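Local atomic coordinates of Abbfa_003403 (PDB entry 4ZXH), a protein that probably assembles a peptide product as a four-domain nonribosomal peptide synthetase, joining condensation, adenylation, phosphopantetheine carrier and thioesterase domains in one chain. Residues Val1307-Ala1310 against Gln1311-Gln1315. Residues are numbered along the deposited sequence; the frame is centred on the assembly and turned at random.
Sequences VAVA and QTIDQ
Thr1312 returns its side chain to the backbone of Ala1308, one helical turn earlier. Its OG1 donates to Ala1308 O at 2.9 Å. Thr1312 N also donates to this oxygen, at 3.1 Å, but the N-H...O angle is bent, at 145°. The two donors come from opposite faces of the carbonyl plane, and neither lies in that plane. The hydroxyl can turn back because OG1 sits beside its own backbone N, anti to the carbonyl carbon (chi1 -67°). This leaves the methyl CG2 anti to the backbone N.

The other backbone bonds follow the regular i to i+4 pattern. Ile1313 N reaches Val1309 O at 3.0 Å, and Asp1314 N reaches Ala1310 O at 2.9 Å.

The packed side of the helix is apolar. Val1309 CG1 and Ile1313 CD1 meet at 4.3 Å, one turn apart. Val1309 also touches Leu1293 and Ile1163, and Ile1313 touches Val1161, so this face lies against strands 1157-1163 and 1288-1293 of the sheet. Ala1310 is buried as well, where its side chain touches Leu1083 and His1086 of helix 1081-1086 and Leu1087 just after it.

Asp1314 forms the polar margin of this side. It is partly exposed, yet both carboxylate oxygens are held: OD1 in a salt bridge with Arg1091, OD2 in a hydrogen bond from Asn1088 N.

The solvent side is looser. Gln1311 is exposed; its CG passes 3.6 Å from Val1307 O, then the chain bends at chi2 and carries the amide off the helix.

The arrangement is a C-terminal amphipathic helix, 1303-1316, packed on the mostly parallel sheet of an alpha/beta-hydrolase fold, here the thioesterase domain.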
loop_
_atom_site.group_PDB
_atom_site.type_symbol
_atom_site.label_atom_id
_atom_site.label_comp_id
_atom_site.label_asym_id
_atom_site.label_seq_id
_atom_site.Cartn_x
_atom_site.Cartn_y
_atom_site.Cartn_z
ATOM N N VAL A 1307 -23.884 8.011 -35.244
ATOM C CA VAL A 1307 -23.068 9.045 -35.872
ATOM C C VAL A 1307 -23.810 9.717 -37.019
ATOM O O VAL A 1307 -23.804 10.940 -37.128
ATOM C CB VAL A 1307 -21.733 8.490 -36.412
ATOM C CG1 VAL A 1307 -20.872 9.641 -36.935
ATOM C CG2 VAL A 1307 -21.005 7.697 -35.327
ATOM N N ALA A 1308 -24.444 8.917 -37.872
ATOM C CA ALA A 1308 -25.189 9.450 -39.006
ATOM C C ALA A 1308 -26.369 10.289 -38.513
ATOM O O ALA A 1308 -26.804 11.231 -39.173
ATOM C CB ALA A 1308 -25.656 8.330 -39.912
ATOM N N VAL A 1309 -26.864 9.967 -37.327
ATOM C CA VAL A 1309 -27.940 10.754 -36.725
ATOM C C VAL A 1309 -27.446 12.140 -36.327
ATOM O O VAL A 1309 -28.078 13.143 -36.650
ATOM C CB VAL A 1309 -28.523 10.050 -35.493
ATOM C CG1 VAL A 1309 -29.535 10.939 -34.815
ATOM C CG2 VAL A 1309 -29.128 8.719 -35.900
ATOM N N ALA A 1310 -26.315 12.186 -35.628
ATOM C CA ALA A 1310 -25.696 13.451 -35.233
ATOM C C ALA A 1310 -25.439 14.326 -36.438
ATOM O O ALA A 1310 -25.763 15.522 -36.425
ATOM C CB ALA A 1310 -24.382 13.213 -34.474
ATOM N N GLN A 1311 -24.857 13.730 -37.479
ATOM C CA GLN A 1311 -24.559 14.474 -38.701
ATOM C C GLN A 1311 -25.831 15.053 -39.297
ATOM O O GLN A 1311 -25.827 16.178 -39.773
ATOM C CB GLN A 1311 -23.859 13.583 -39.715
ATOM C CG GLN A 1311 -22.394 13.317 -39.416
ATOM C CD GLN A 1311 -21.514 14.476 -39.805
ATOM O OE1 GLN A 1311 -21.032 15.211 -38.953
ATOM N NE2 GLN A 1311 -21.309 14.656 -41.103
ATOM N N THR A 1312 -26.922 14.290 -39.253
ATOM C CA THR A 1312 -28.186 14.750 -39.818
ATOM C C THR A 1312 -28.700 15.952 -39.051
ATOM O O THR A 1312 -29.137 16.935 -39.646
ATOM C CB THR A 1312 -29.236 13.653 -39.804
ATOM O OG1 THR A 1312 -28.844 12.616 -40.713
ATOM C CG2 THR A 1312 -30.564 14.201 -40.229
ATOM N N ILE A 1313 -28.617 15.877 -37.725
ATOM C CA ILE A 1313 -29.028 16.982 -36.866
ATOM C C ILE A 1313 -28.182 18.210 -37.136
ATOM O O ILE A 1313 -28.715 19.307 -37.282
ATOM C CB ILE A 1313 -28.922 16.623 -35.370
ATOM C CG1 ILE A 1313 -29.922 15.531 -35.012
ATOM C CG2 ILE A 1313 -29.118 17.853 -34.482
ATOM C CD1 ILE A 1313 -29.828 15.081 -33.575
ATOM N N ASP A 1314 -26.867 18.027 -37.221
ATOM C CA ASP A 1314 -25.965 19.161 -37.431
ATOM C C ASP A 1314 -26.120 19.802 -38.821
ATOM O O ASP A 1314 -26.008 21.026 -38.963
ATOM C CB ASP A 1314 -24.512 18.739 -37.202
ATOM C CG ASP A 1314 -24.134 18.703 -35.709
ATOM O OD1 ASP A 1314 -24.766 19.426 -34.890
ATOM O OD2 ASP A 1314 -23.192 17.950 -35.356
ATOM N N GLN A 1315 -26.394 18.990 -39.839
ATOM C CA GLN A 1315 -26.597 19.521 -41.187
ATOM C C GLN A 1315 -27.963 20.203 -41.349
ATOM O O GLN A 1315 -28.106 21.153 -42.118
ATOM C CB GLN A 1315 -26.440 18.409 -42.222
ATOM C CG GLN A 1315 -25.051 17.772 -42.225
ATOM C CD GLN A 1315 -24.951 16.579 -43.169
ATOM O OE1 GLN A 1315 -25.961 16.078 -43.665
ATOM N NE2 GLN A 1315 -23.728 16.126 -43.426
#